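Side-chain contacts in Ig domain protein, group 2 domain protein (PDB 6BG8), which binds ice and inhibits growth of its crystals, as the ice-binding domain of an adhesin that anchors its bacterium to ice: residues G140-D145 with I182-A187; L162-P167 with T194-S199. One frame throughout, in Å; residues are numbered along the deposited sequence.

Overall arrangement
Both contacts cross the interior of one ice-binding domain, a discontinuous beta-solenoid, and their centres lie 11 Å apart. Strands 182-186 and 197-204 pair side by side on one face, so the second segments of contact 1 and contact 2 are neighbours. Trp184 ties them together: its NE1 reaches Ser199 O at 2.9 Å, probably as a hydrogen bond, and CE3 meets Leu162 CD2 at 3.5 Å. Contact 1 is plain core packing, away from the annotated ice-binding site. Contact 2 lies closer to it, with the side chain of Thr196 about 10 Å from that of Thr212, an ice-binding residue by similarity; its outer end holds a phosphate ion.

Contact 1 (G140-D145 with I182-A187); sequences GTLTLD and IYWRTA
Leu144 and Ile182 make the closest backbone approach, with their CA atoms 9.1 Å apart, a separation spanned by side chains because strands 142-145 and 182-186 belong to different sheets. These two residues reach toward each other tip to tip. The CD1 methyl of Leu144 lies 3.7 Å from CD1 of Ile182 and sits near the rest of that branched side chain as well, about 4.1 Å from Ile182 CG2 and equally far from Ile182 CG1. One leucine methyl thus meets the CG1 methylene and both methyls of the isoleucine.

Two residues back from Leu144 and two on from Ile182, Leu142 and Trp184 approach from opposite directions and meet in a different way. Leu142 CD2 comes in at the rim of the indole, in its plane, and touches the outermost carbon of the six-membered ring, Trp184 CH2, at 3.7 Å. With chi2 at 92° the indole stands across its CA-CB-CG plane, and the long ring carries CH2 far out from its own strand, even though the side chain does not start off toward the leucine. The rim serves this contact, while Phe156 stacks on the same ring.

The surroundings continue this apolar packing. Leu142 and Leu144 both also pack on Leu124 of strand 122-125, Ile182 rests on Leu173, and Trp184 on Ile171; all four touching side chains are buried. Alternation along strand 182-186 sends Tyr183 and Arg185 the other way, to Leu102 near the end of helix 84-103. One surface of the strand faces the solenoid core and the other the flanking helix, the combination characteristic of the DUF3494 ice-binding fold.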
loop_
_atom_site.group_PDB
_atom_site.type_symbol
_atom_site.label_atom_id
_atom_site.label_comp_id
_atom_site.label_asym_id
_atom_site.label_seq_id
_atom_site.Cartn_x
_atom_site.Cartn_y
_atom_site.Cartn_z
ATOM N N GLY A 140 -14.286 -15.841 2.460
ATOM C CA GLY A 140 -15.198 -15.238 1.512
ATOM C C GLY A 140 -14.769 -13.813 1.248
ATOM O O GLY A 140 -13.612 -13.450 1.459
ATOM N N THR A 141 -15.728 -13.012 0.815
ATOM C CA THR A 141 -15.482 -11.637 0.421
ATOM C C THR A 141 -15.692 -10.718 1.614
ATOM O O THR A 141 -16.635 -10.898 2.387
ATOM C CB THR A 141 -16.442 -11.241 -0.703
ATOM O OG1 THR A 141 -16.132 -11.995 -1.879
ATOM C CG2 THR A 141 -16.346 -9.754 -1.011
ATOM N N LEU A 142 -14.822 -9.726 1.748
ATOM C CA LEU A 142 -15.060 -8.623 2.667
ATOM C C LEU A 142 -15.713 -7.490 1.881
ATOM O O LEU A 142 -15.144 -7.007 0.898
ATOM C CB LEU A 142 -13.762 -8.147 3.317
ATOM C CG LEU A 142 -13.872 -6.826 4.095
ATOM C CD1 LEU A 142 -14.841 -6.966 5.280
ATOM C CD2 LEU A 142 -12.492 -6.357 4.557
ATOM N N THR A 143 -16.913 -7.089 2.290
ATOM C CA THR A 143 -17.604 -5.970 1.661
ATOM C C THR A 143 -17.469 -4.750 2.564
ATOM O O THR A 143 -17.781 -4.817 3.756
ATOM C CB THR A 143 -19.076 -6.303 1.406
ATOM O OG1 THR A 143 -19.157 -7.446 0.536
ATOM C CG2 THR A 143 -19.785 -5.112 0.748
ATOM N N LEU A 144 -16.983 -3.644 2.007
ATOM C CA LEU A 144 -16.834 -2.405 2.762
ATOM C C LEU A 144 -17.905 -1.431 2.292
ATOM O O LEU A 144 -17.971 -1.099 1.102
ATOM C CB LEU A 144 -15.425 -1.830 2.606
ATOM C CG LEU A 144 -14.333 -2.746 3.187
ATOM C CD1 LEU A 144 -12.914 -2.204 2.926
ATOM C CD2 LEU A 144 -14.544 -3.050 4.667
ATOM N N ASP A 145 -18.750 -0.995 3.231
ATOM C CA ASP A 145 -19.996 -0.285 2.964
ATOM C C ASP A 145 -19.825 1.155 3.423
ATOM O O ASP A 145 -19.816 1.432 4.630
ATOM C CB ASP A 145 -21.154 -0.977 3.691
ATOM C CG ASP A 145 -22.520 -0.330 3.436
ATOM O OD1 ASP A 145 -22.617 0.765 2.848
ATOM O OD2 ASP A 145 -23.520 -0.944 3.853
ATOM N N ILE A 182 -9.348 3.644 2.250
ATOM C CA ILE A 182 -9.172 2.434 3.043
ATOM C C ILE A 182 -7.700 2.299 3.400
ATOM O O ILE A 182 -6.830 2.498 2.545
ATOM C CB ILE A 182 -9.660 1.193 2.275
ATOM C CG1 ILE A 182 -11.126 1.375 1.878
ATOM C CG2 ILE A 182 -9.466 -0.061 3.115
ATOM C CD1 ILE A 182 -11.518 0.470 0.729
ATOM N N TYR A 183 -7.424 1.929 4.648
ATOM C CA TYR A 183 -6.060 1.877 5.171
ATOM C C TYR A 183 -5.852 0.593 5.952
ATOM O O TYR A 183 -6.679 0.234 6.795
ATOM C CB TYR A 183 -5.776 3.088 6.066
ATOM C CG TYR A 183 -5.898 4.393 5.327
ATOM C CD1 TYR A 183 -7.122 5.039 5.219
ATOM C CD2 TYR A 183 -4.791 4.976 4.721
ATOM C CE1 TYR A 183 -7.243 6.227 4.527
ATOM C CE2 TYR A 183 -4.899 6.163 4.036
ATOM C CZ TYR A 183 -6.128 6.784 3.938
ATOM O OH TYR A 183 -6.240 7.971 3.248
ATOM N N TRP A 184 -4.754 -0.095 5.663
ATOM C CA TRP A 184 -4.385 -1.334 6.327
ATOM C C TRP A 184 -3.026 -1.130 6.973
ATOM O O TRP A 184 -2.062 -0.789 6.288
ATOM C CB TRP A 184 -4.308 -2.499 5.335
ATOM C CG TRP A 184 -5.554 -2.734 4.545
ATOM C CD1 TRP A 184 -5.871 -2.207 3.324
ATOM C CD2 TRP A 184 -6.658 -3.563 4.925
ATOM N NE1 TRP A 184 -7.109 -2.657 2.923
ATOM C CE2 TRP A 184 -7.610 -3.491 3.891
ATOM C CE3 TRP A 184 -6.928 -4.363 6.039
ATOM C CZ2 TRP A 184 -8.817 -4.180 3.943
ATOM C CZ3 TRP A 184 -8.135 -5.053 6.087
ATOM C CH2 TRP A 184 -9.062 -4.952 5.048
ATOM N N ARG A 185 -2.938 -1.371 8.276
ATOM C CA ARG A 185 -1.689 -1.195 9.019
ATOM C C ARG A 185 -1.379 -2.504 9.724
ATOM O O ARG A 185 -2.155 -2.938 10.577
ATOM C CB ARG A 185 -1.814 -0.060 10.041
ATOM C CG ARG A 185 -0.508 0.421 10.691
ATOM C CD ARG A 185 0.057 -0.550 11.742
ATOM N NE ARG A 185 -0.848 -0.835 12.857
ATOM C CZ ARG A 185 -0.452 -1.355 14.017
ATOM N NH1 ARG A 185 0.836 -1.640 14.219
ATOM N NH2 ARG A 185 -1.337 -1.596 14.977
ATOM N N THR A 186 -0.245 -3.121 9.403
ATOM C CA THR A 186 0.162 -4.339 10.095
ATOM C C THR A 186 1.504 -4.117 10.772
ATOM O O THR A 186 2.431 -3.575 10.160
ATOM C CB THR A 186 0.245 -5.545 9.142
ATOM O OG1 THR A 186 1.190 -5.287 8.101
ATOM C CG2 THR A 186 -1.125 -5.842 8.529
ATOM N N ALA A 187 1.606 -4.536 12.038
ATOM C CA ALA A 187 2.913 -4.593 12.686
ATOM C C ALA A 187 3.751 -5.738 12.141
ATOM O O ALA A 187 4.984 -5.701 12.241
ATOM C CB ALA A 187 2.758 -4.735 14.204
#

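Contact 2 (L162-P167 with T194-S199); sequences LTSGAP and TNTNFS. With PO4 (phosphate ion), chain H.
Leu162 points at the edge of the Phe198 ring rather than at its face: CD2 of the leucine lies near the ring plane, 4.4 Å from Phe198 CE2, a loose apolar meeting inside the beta-solenoid. The two residues come from different faces of this fold, strand 162-164 on one and strand 197-204 on the next, and their side chains converge on the interior. Ile192 of strand 190-192 packs on Phe198 too.

Another part of the same ring edge faces a water, which lies in the ring plane 3.4 Å from Phe198 CD2. That water joins a polar pair, Ser164 and Thr196, whose hydroxyls OG and OG1 are 4.1 Å apart, too far to bond directly. It sits 2.6 Å from Ser164 OG and donates to Thr196 OG1 at 2.7 Å. In both residues the hydroxyl occupies the position between backbone N and carbonyl carbon, with chi1 62°, and each is also held by the main chain of Gly193: Ser164 OG by its N, Thr196 OG1 by its O. Gly193 and the water together give the hydroxyls of these two buried residues their partners and restrict their rotation.

Beyond this bridge, the loop after strand 162-164 and the loop before strand 197-204 share a phosphate ion, probably from the crystallisation liquor. Ala166 N donates to its O1 across 3.1 Å, with an N-H...O angle of 164°, while Arg211 NE binds the ion as well. Thr194 grips two further oxygens, and the short bond is made by its side chain: the backbone N reaches the phosphate O3 at 3.0 Å, and Thr194 OG1 donates to the phosphate O4 at 2.6 Å.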
loop_
_atom_site.group_PDB
_atom_site.type_symbol
_atom_site.label_atom_id
_atom_site.label_comp_id
_atom_site.label_asym_id
_atom_site.label_seq_id
_atom_site.Cartn_x
_atom_site.Cartn_y
_atom_site.Cartn_z
ATOM N N LEU A 162 -1.506 -9.688 8.219
ATOM C CA LEU A 162 -2.757 -9.702 7.465
ATOM C C LEU A 162 -2.545 -10.572 6.238
ATOM O O LEU A 162 -1.609 -10.332 5.471
ATOM C CB LEU A 162 -3.193 -8.294 7.027
ATOM C CG LEU A 162 -4.324 -8.224 5.977
ATOM C CD1 LEU A 162 -5.628 -8.814 6.511
ATOM C CD2 LEU A 162 -4.560 -6.821 5.452
ATOM N N THR A 163 -3.406 -11.575 6.055
ATOM C CA THR A 163 -3.282 -12.517 4.947
ATOM C C THR A 163 -4.645 -12.761 4.312
ATOM O O THR A 163 -5.560 -13.235 4.981
ATOM C CB THR A 163 -2.695 -13.849 5.421
ATOM O OG1 THR A 163 -1.460 -13.618 6.100
ATOM C CG2 THR A 163 -2.446 -14.779 4.231
ATOM N N SER A 164 -4.777 -12.464 3.022
ATOM C CA SER A 164 -5.957 -12.881 2.281
ATOM C C SER A 164 -5.594 -14.096 1.440
ATOM O O SER A 164 -4.429 -14.301 1.092
ATOM C CB SER A 164 -6.515 -11.757 1.401
ATOM O OG SER A 164 -5.587 -11.343 0.414
ATOM N N GLY A 165 -6.588 -14.931 1.164
ATOM C CA GLY A 165 -6.316 -16.127 0.395
ATOM C C GLY A 165 -7.569 -16.925 0.126
ATOM O O GLY A 165 -8.695 -16.455 0.327
ATOM N N ALA A 166 -7.338 -18.153 -0.344
ATOM C CA ALA A 166 -8.405 -19.017 -0.810
ATOM C C ALA A 166 -9.211 -19.575 0.364
ATOM O O ALA A 166 -8.678 -19.761 1.461
ATOM C CB ALA A 166 -7.818 -20.163 -1.631
ATOM N N PRO A 167 -10.499 -19.886 0.150
ATOM C CA PRO A 167 -11.249 -19.820 -1.118
ATOM C C PRO A 167 -11.780 -18.443 -1.495
ATOM O O PRO A 167 -12.187 -18.250 -2.637
ATOM C CB PRO A 167 -12.419 -20.765 -0.866
ATOM C CG PRO A 167 -12.681 -20.595 0.600
ATOM C CD PRO A 167 -11.300 -20.502 1.221
ATOM N N THR A 194 -3.448 -15.190 -4.022
ATOM C CA THR A 194 -3.449 -15.364 -5.472
ATOM C C THR A 194 -4.802 -14.999 -6.064
ATOM O O THR A 194 -5.851 -15.369 -5.532
ATOM C CB THR A 194 -3.113 -16.807 -5.867
ATOM O OG1 THR A 194 -4.131 -17.693 -5.384
ATOM C CG2 THR A 194 -1.751 -17.242 -5.331
ATOM N N ASN A 195 -4.765 -14.253 -7.168
ATOM C CA ASN A 195 -5.942 -13.984 -7.987
ATOM C C ASN A 195 -7.080 -13.341 -7.206
ATOM O O ASN A 195 -8.250 -13.506 -7.562
ATOM C CB ASN A 195 -6.422 -15.270 -8.664
ATOM C CG ASN A 195 -5.344 -15.901 -9.492
ATOM O OD1 ASN A 195 -4.819 -15.283 -10.418
ATOM N ND2 ASN A 195 -4.978 -17.119 -9.146
ATOM N N THR A 196 -6.762 -12.600 -6.150
ATOM C CA THR A 196 -7.775 -11.843 -5.425
ATOM C C THR A 196 -7.832 -10.401 -5.920
ATOM O O THR A 196 -6.937 -9.913 -6.613
ATOM C CB THR A 196 -7.517 -11.847 -3.909
ATOM O OG1 THR A 196 -6.260 -11.218 -3.626
ATOM C CG2 THR A 196 -7.530 -13.262 -3.343
ATOM N N ASN A 197 -8.911 -9.722 -5.542
ATOM C CA ASN A 197 -9.091 -8.293 -5.782
ATOM C C ASN A 197 -8.986 -7.587 -4.439
ATOM O O ASN A 197 -9.816 -7.822 -3.556
ATOM C CB ASN A 197 -10.448 -7.993 -6.421
ATOM C CG ASN A 197 -10.617 -8.641 -7.781
ATOM O OD1 ASN A 197 -9.699 -8.644 -8.599
ATOM N ND2 ASN A 197 -11.811 -9.171 -8.038
ATOM N N PHE A 198 -7.969 -6.738 -4.291
ATOM C CA PHE A 198 -7.653 -6.060 -3.041
ATOM C C PHE A 198 -7.758 -4.551 -3.225
ATOM O O PHE A 198 -7.370 -4.016 -4.270
ATOM C CB PHE A 198 -6.236 -6.444 -2.562
ATOM C CG PHE A 198 -5.909 -5.951 -1.169
ATOM C CD1 PHE A 198 -5.547 -4.631 -0.957
ATOM C CD2 PHE A 198 -5.936 -6.814 -0.092
ATOM C CE1 PHE A 198 -5.264 -4.169 0.316
ATOM C CE2 PHE A 198 -5.639 -6.367 1.186
ATOM C CZ PHE A 198 -5.303 -5.039 1.388
ATOM N N SER A 199 -8.285 -3.863 -2.201
ATOM C CA SER A 199 -8.429 -2.410 -2.198
ATOM C C SER A 199 -7.858 -1.833 -0.911
ATOM O O SER A 199 -8.118 -2.361 0.173
ATOM C CB SER A 199 -9.907 -2.000 -2.312
ATOM O OG SER A 199 -10.360 -2.120 -3.648
HETATM P P PO4 H . -3.566 -18.447 -1.843
HETATM O O1 PO4 H . -4.322 -18.634 -0.551
HETATM O O2 PO4 H . -2.553 -19.562 -2.008
HETATM O O3 PO4 H . -2.791 -17.141 -1.824
HETATM O O4 PO4 H . -4.559 -18.471 -2.984
HETATM O O HOH W 1 -6.850 -9.837 -1.356
#